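Local atomic coordinates of 2-nitropropane dioxygenase (Streptomyces ansochromogenes, PDB entry 3BW2), a protein that probably oxidises alkyl nitronates such as propionate 3-nitronate with molecular oxygen, using FMN bound in a TIM barrel. Residues 45-50 / 115-120; 52-57 / 63-68. All coordinates share one frame; numbering follows the deposited sequence.

Contact 1: residues 45-50 / 115-120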
loop_
_atom_site.group_PDB
_atom_site.type_symbol
_atom_site.label_atom_id
_atom_site.label_comp_id
_atom_site.label_asym_id
_atom_site.label_seq_id
_atom_site.Cartn_x
_atom_site.Cartn_y
_atom_site.Cartn_z
ATOM N N LYS A 45 22.431 4.118 -19.113
ATOM C CA LYS A 45 23.180 4.963 -20.049
ATOM C C LYS A 45 24.665 4.830 -19.746
ATOM O O LYS A 45 25.040 4.293 -18.707
ATOM C CB LYS A 45 22.799 6.441 -19.907
ATOM C CG LYS A 45 21.326 6.765 -20.103
ATOM C CD LYS A 45 21.153 8.225 -20.504
ATOM C CE LYS A 45 19.874 8.835 -19.941
ATOM N NZ LYS A 45 18.646 8.024 -20.178
ATOM N N THR A 46 25.510 5.304 -20.657
ATOM C CA THR A 46 26.951 5.272 -20.438
ATOM C C THR A 46 27.237 6.553 -19.671
ATOM O O THR A 46 26.389 7.448 -19.621
ATOM C CB THR A 46 27.760 5.331 -21.758
ATOM O OG1 THR A 46 27.434 6.537 -22.461
ATOM C CG2 THR A 46 27.458 4.126 -22.638
ATOM N N ALA A 47 28.415 6.646 -19.068
ATOM C CA ALA A 47 28.775 7.845 -18.322
ATOM C C ALA A 47 28.725 9.050 -19.258
ATOM O O ALA A 47 28.378 10.163 -18.847
ATOM C CB ALA A 47 30.172 7.697 -17.727
ATOM N N ASP A 48 29.071 8.825 -20.522
ATOM C CA ASP A 48 29.054 9.900 -21.505
ATOM C C ASP A 48 27.631 10.335 -21.821
ATOM O O ASP A 48 27.347 11.528 -21.916
ATOM C CB ASP A 48 29.739 9.468 -22.800
ATOM C CG ASP A 48 29.722 10.561 -23.855
ATOM O OD1 ASP A 48 30.276 11.650 -23.591
ATOM O OD2 ASP A 48 29.147 10.336 -24.943
ATOM N N GLY A 49 26.743 9.361 -21.996
ATOM C CA GLY A 49 25.356 9.678 -22.288
ATOM C C GLY A 49 24.778 10.521 -21.170
ATOM O O GLY A 49 24.109 11.523 -21.410
ATOM N N MET A 50 25.045 10.110 -19.937
ATOM C CA MET A 50 24.572 10.839 -18.773
ATOM C C MET A 50 25.141 12.253 -18.802
ATOM O O MET A 50 24.419 13.232 -18.612
ATOM C CB MET A 50 25.029 10.139 -17.491
ATOM C CG MET A 50 24.707 10.903 -16.209
ATOM S SD MET A 50 25.529 10.200 -14.758
ATOM C CE MET A 50 27.018 11.178 -14.719
ATOM N N LEU A 115 30.369 8.175 -11.416
ATOM C CA LEU A 115 30.765 8.865 -10.190
ATOM C C LEU A 115 31.891 9.849 -10.489
ATOM O O LEU A 115 31.951 10.937 -9.914
ATOM C CB LEU A 115 31.238 7.869 -9.125
ATOM C CG LEU A 115 30.172 7.073 -8.371
ATOM C CD1 LEU A 115 30.840 6.191 -7.324
ATOM C CD2 LEU A 115 29.192 8.028 -7.697
ATOM N N ALA A 116 32.787 9.457 -11.388
ATOM C CA ALA A 116 33.905 10.316 -11.765
ATOM C C ALA A 116 33.346 11.605 -12.366
ATOM O O ALA A 116 33.805 12.707 -12.054
ATOM C CB ALA A 116 34.796 9.598 -12.777
ATOM N N VAL A 117 32.341 11.460 -13.221
ATOM C CA VAL A 117 31.714 12.613 -13.852
ATOM C C VAL A 117 31.005 13.500 -12.828
ATOM O O VAL A 117 31.170 14.722 -12.824
ATOM C CB VAL A 117 30.690 12.168 -14.922
ATOM C CG1 VAL A 117 29.846 13.354 -15.368
ATOM C CG2 VAL A 117 31.419 11.568 -16.118
ATOM N N LEU A 118 30.217 12.878 -11.955
ATOM C CA LEU A 118 29.465 13.610 -10.940
ATOM C C LEU A 118 30.353 14.295 -9.906
ATOM O O LEU A 118 29.957 15.290 -9.296
ATOM C CB LEU A 118 28.477 12.663 -10.252
ATOM C CG LEU A 118 27.409 12.132 -11.217
ATOM C CD1 LEU A 118 26.661 10.958 -10.600
ATOM C CD2 LEU A 118 26.455 13.268 -11.575
ATOM N N LEU A 119 31.555 13.764 -9.709
ATOM C CA LEU A 119 32.483 14.353 -8.752
ATOM C C LEU A 119 33.357 15.413 -9.416
ATOM O O LEU A 119 33.766 16.378 -8.776
ATOM C CB LEU A 119 33.365 13.271 -8.125
ATOM C CG LEU A 119 32.674 12.398 -7.076
ATOM C CD1 LEU A 119 33.581 11.240 -6.682
ATOM C CD2 LEU A 119 32.317 13.254 -5.856
ATOM N N ASP A 120 33.633 15.243 -10.704
ATOM C CA ASP A 120 34.462 16.205 -11.416
ATOM C C ASP A 120 33.686 17.465 -11.807
ATOM O O ASP A 120 34.261 18.551 -11.917
ATOM C CB ASP A 120 35.064 15.558 -12.661
ATOM C CG ASP A 120 35.983 16.494 -13.410
ATOM O OD1 ASP A 120 37.002 16.921 -12.824
ATOM O OD2 ASP A 120 35.685 16.806 -14.583
#
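The first turn of the helix that starts at Ala-47 faces the last turn of the helix ending at Asp-120, and the backbones come nearest at Ala-47 and Val-117, whose CA atoms are 7.2 Å apart. Met-50 does most of the touching. Its CG stands anti to the backbone N (chi1 174°) and chi2 is also extended, which carries the sulfur toward helix 111-120. A bend at chi3 (93°) then sets the methyl against two side chains of 115-120. Met-50 CE lies 3.6 Å from Val-117 CG1, and these two side chains meet tip to tip. The same Met-50 CE sits 3.7 Å from Leu-118 CG, with the two chains crossing at about a right angle. It also approaches both methyls of the Leu-118 fork.

Both helices belong to the outer layer of the TIM barrel. Helix 47-60 links strands 38-41 and 65-70, and helix 111-120 comes just before strand 125-129. The neighbouring strands 65-70 and 125-129 are thus each preceded by one of these helices.

Nearer the start of helix 47-60 the packing is looser. Ala-47 CB is 4.4 Å from Val-117 CG2, and Ala-47 also touches Ala-113 and Lys-114. Thr-46 is the N-cap of this helix. Thr-46 OG1 accepts a bond from Gly-49 N at 2.9 Å, which satisfies an amide of the first turn. Just before it, Lys-45 O takes a hydrogen bond from Lys-114 NZ, a polar tie between the loop and helix 111-120.

Contact 2: residues 52-57 / 63-68. With FMN (flavin mononucleotide), chain B.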
loop_
_atom_site.group_PDB
_atom_site.type_symbol
_atom_site.label_atom_id
_atom_site.label_comp_id
_atom_site.label_asym_id
_atom_site.label_seq_id
_atom_site.Cartn_x
_atom_site.Cartn_y
_atom_site.Cartn_z
ATOM N N GLN A 52 26.152 14.098 -21.284
ATOM C CA GLN A 52 25.566 14.938 -22.323
ATOM C C GLN A 52 24.222 15.505 -21.877
ATOM O O GLN A 52 23.911 16.662 -22.160
ATOM C CB GLN A 52 25.388 14.151 -23.626
ATOM C CG GLN A 52 26.685 13.603 -24.205
ATOM C CD GLN A 52 27.783 14.651 -24.267
ATOM O OE1 GLN A 52 27.600 15.723 -24.844
ATOM N NE2 GLN A 52 28.933 14.345 -23.670
ATOM N N GLU A 53 23.419 14.702 -21.186
ATOM C CA GLU A 53 22.123 15.191 -20.724
ATOM C C GLU A 53 22.310 16.257 -19.650
ATOM O O GLU A 53 21.586 17.252 -19.615
ATOM C CB GLU A 53 21.267 14.048 -20.174
ATOM C CG GLU A 53 20.782 13.059 -21.219
ATOM C CD GLU A 53 19.557 12.296 -20.748
ATOM O OE1 GLU A 53 19.534 11.879 -19.570
ATOM O OE2 GLU A 53 18.623 12.109 -21.558
ATOM N N ILE A 54 23.280 16.048 -18.768
ATOM C CA ILE A 54 23.553 17.018 -17.716
ATOM C C ILE A 54 23.890 18.368 -18.344
ATOM O O ILE A 54 23.365 19.405 -17.933
ATOM C CB ILE A 54 24.724 16.551 -16.817
ATOM C CG1 ILE A 54 24.277 15.350 -15.976
ATOM C CG2 ILE A 54 25.185 17.688 -15.913
ATOM C CD1 ILE A 54 25.391 14.686 -15.190
ATOM N N LYS A 55 24.758 18.358 -19.347
ATOM C CA LYS A 55 25.136 19.597 -20.024
ATOM C C LYS A 55 23.917 20.213 -20.708
ATOM O O LYS A 55 23.689 21.420 -20.637
ATOM C CB LYS A 55 26.226 19.323 -21.060
ATOM C CG LYS A 55 27.567 18.937 -20.462
ATOM C CD LYS A 55 28.608 18.769 -21.553
ATOM C CE LYS A 55 29.993 18.556 -20.972
ATOM N NZ LYS A 55 31.038 18.497 -22.036
ATOM N N ARG A 56 23.139 19.365 -21.367
ATOM C CA ARG A 56 21.936 19.790 -22.067
ATOM C C ARG A 56 21.003 20.525 -21.106
ATOM O O ARG A 56 20.547 21.634 -21.382
ATOM C CB ARG A 56 21.223 18.562 -22.633
ATOM C CG ARG A 56 20.008 18.850 -23.496
ATOM C CD ARG A 56 20.407 19.050 -24.948
ATOM N NE ARG A 56 20.171 20.420 -25.395
ATOM C CZ ARG A 56 18.968 20.975 -25.495
ATOM N NH1 ARG A 56 18.852 22.230 -25.911
ATOM N NH2 ARG A 56 17.883 20.276 -25.187
ATOM N N LEU A 57 20.734 19.896 -19.968
ATOM C CA LEU A 57 19.843 20.458 -18.961
ATOM C C LEU A 57 20.320 21.791 -18.386
ATOM O O LEU A 57 19.514 22.685 -18.139
ATOM C CB LEU A 57 19.651 19.447 -17.832
ATOM C CG LEU A 57 18.655 19.823 -16.737
ATOM C CD1 LEU A 57 17.295 20.157 -17.354
ATOM C CD2 LEU A 57 18.537 18.664 -15.762
ATOM N N ARG A 63 18.247 26.233 -12.501
ATOM C CA ARG A 63 17.723 25.784 -11.217
ATOM C C ARG A 63 18.215 24.382 -10.851
ATOM O O ARG A 63 18.618 23.610 -11.721
ATOM C CB ARG A 63 16.196 25.845 -11.255
ATOM C CG ARG A 63 15.702 27.228 -11.675
ATOM C CD ARG A 63 14.194 27.363 -11.623
ATOM N NE ARG A 63 13.771 28.707 -12.015
ATOM C CZ ARG A 63 14.102 29.818 -11.361
ATOM N NH1 ARG A 63 14.861 29.754 -10.275
ATOM N NH2 ARG A 63 13.683 30.999 -11.798
ATOM N N PRO A 64 18.188 24.037 -9.551
ATOM C CA PRO A 64 18.641 22.724 -9.074
ATOM C C PRO A 64 17.904 21.543 -9.694
ATOM O O PRO A 64 16.691 21.594 -9.914
ATOM C CB PRO A 64 18.416 22.802 -7.562
ATOM C CG PRO A 64 18.489 24.276 -7.274
ATOM C CD PRO A 64 17.725 24.864 -8.425
ATOM N N PHE A 65 18.652 20.480 -9.967
ATOM C CA PHE A 65 18.101 19.263 -10.549
ATOM C C PHE A 65 18.873 18.072 -9.996
ATOM O O PHE A 65 19.920 18.237 -9.361
ATOM C CB PHE A 65 18.224 19.303 -12.073
ATOM C CG PHE A 65 19.646 19.327 -12.571
ATOM C CD1 PHE A 65 20.391 18.152 -12.662
ATOM C CD2 PHE A 65 20.249 20.529 -12.931
ATOM C CE1 PHE A 65 21.714 18.173 -13.105
ATOM C CE2 PHE A 65 21.570 20.562 -13.374
ATOM C CZ PHE A 65 22.305 19.380 -13.461
ATOM N N GLY A 66 18.359 16.872 -10.240
ATOM C CA GLY A 66 19.030 15.688 -9.751
ATOM C C GLY A 66 19.385 14.706 -10.846
ATOM O O GLY A 66 18.873 14.779 -11.969
ATOM N N VAL A 67 20.292 13.795 -10.514
ATOM C CA VAL A 67 20.732 12.747 -11.422
ATOM C C VAL A 67 20.678 11.463 -10.592
ATOM O O VAL A 67 21.198 11.413 -9.479
ATOM C CB VAL A 67 22.186 12.986 -11.927
ATOM C CG1 VAL A 67 22.621 11.832 -12.825
ATOM C CG2 VAL A 67 22.266 14.303 -12.693
ATOM N N ASN A 68 20.041 10.432 -11.131
ATOM C CA ASN A 68 19.905 9.168 -10.417
ATOM C C ASN A 68 20.805 8.096 -11.016
ATOM O O ASN A 68 20.918 7.984 -12.234
ATOM C CB ASN A 68 18.428 8.735 -10.453
ATOM C CG ASN A 68 18.205 7.328 -9.928
ATOM O OD1 ASN A 68 18.224 6.362 -10.691
ATOM N ND2 ASN A 68 17.992 7.208 -8.623
HETATM N N1 FMN B . 13.537 5.215 -9.884
HETATM C C2 FMN B . 14.934 5.359 -9.925
HETATM O O2 FMN B . 15.559 5.585 -8.892
HETATM N N3 FMN B . 15.621 5.258 -11.124
HETATM C C4 FMN B . 14.985 5.020 -12.332
HETATM O O4 FMN B . 15.646 4.944 -13.384
HETATM C C4A FMN B . 13.570 4.885 -12.317
HETATM N N5 FMN B . 12.863 4.672 -13.498
HETATM C C5A FMN B . 11.470 4.567 -13.512
HETATM C C6 FMN B . 10.794 4.374 -14.744
HETATM C C7 FMN B . 9.362 4.266 -14.826
HETATM C C7M FMN B . 8.774 4.856 -16.130
HETATM C C8 FMN B . 8.663 4.411 -13.571
HETATM C C8M FMN B . 7.262 5.012 -13.463
HETATM C C9 FMN B . 9.331 4.580 -12.316
HETATM C C9A FMN B . 10.743 4.665 -12.282
HETATM N N10 FMN B . 11.454 4.858 -11.067
HETATM C C10 FMN B . 12.859 4.983 -11.074
HETATM C "C1'" FMN B . 10.731 4.779 -9.720
HETATM C "C2'" FMN B . 10.474 6.232 -9.244
HETATM O "O2'" FMN B . 11.649 6.718 -8.613
HETATM C "C3'" FMN B . 9.323 6.325 -8.183
HETATM O "O3'" FMN B . 9.704 5.474 -7.102
HETATM C "C4'" FMN B . 7.945 5.875 -8.695
HETATM O "O4'" FMN B . 7.732 6.487 -9.967
HETATM C "C5'" FMN B . 6.821 6.304 -7.706
HETATM O "O5'" FMN B . 5.502 5.896 -8.167
HETATM P P FMN B . 4.496 6.720 -9.158
HETATM O O1P FMN B . 5.032 7.969 -8.545
HETATM O O2P FMN B . 3.478 5.826 -8.473
HETATM O O3P FMN B . 5.321 6.109 -10.275
#
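Leu-57 lays a methyl on the ring of Phe-65. Leu-57 CD2 is 3.7 Å from the centroid of the Phe-65 ring and 23° off the ring normal, a CH-pi contact. Leu-57 CD2 is offset toward the rim, 3.4 Å from Phe-65 CG. Leu-57 CG, anti to the backbone N (chi1 -175°), brings CD2 over the ring. Phe-65 CG sits between the backbone N and the carbonyl carbon (chi1 64°), and the ring meets Leu-57 from the opposite direction. Ile-54 CG2 approaches Phe-65 CZ obliquely at 4.1 Å. The other branch of Ile-54 serves Val-67: CG1 and CD1 both lie near Val-67 CG2, itself at the edge of the Phe-65 ring. Replacing Phe-65 with an alanine would probably open a gap beneath helix 47-60 and leave the Leu-57 methyl without its aromatic face.

Helix and strand run nearly antiparallel, as in the beta-alpha-beta units of a TIM barrel. Asn-68 belongs to the FMN pocket. Asn-68 OD1 accepts from FMN N3 at 2.9 Å, while its ND2 donates to Ser-127 OG. The chemistry therefore divides along the strand: apolar side chains fix it to the helix, and a polar amide hydrogen-bonds the flavin.

Contact 2 is nested along the chain inside the loop closed by contact 1: the order is 45-50, 52-57, 63-68, 115-120. They lie about 11 Å apart, centre to centre, and helix 47-60 serves both. Its first turn meets helix 111-120, and the following turns cover strand 65-70 of the eight-stranded parallel sheet. The contacts touch directly. Met-50 SD is 3.9 Å from Val-67 CG1, and Leu-118 CD2 is 4.0 Å from Ile-54 CD1. Apolar contacts therefore link helix 111-120, helix 47-60 and strand 65-70. The pair joins consecutive parts of the barrel wall, and the strand within it carries Asn-68 to the FMN.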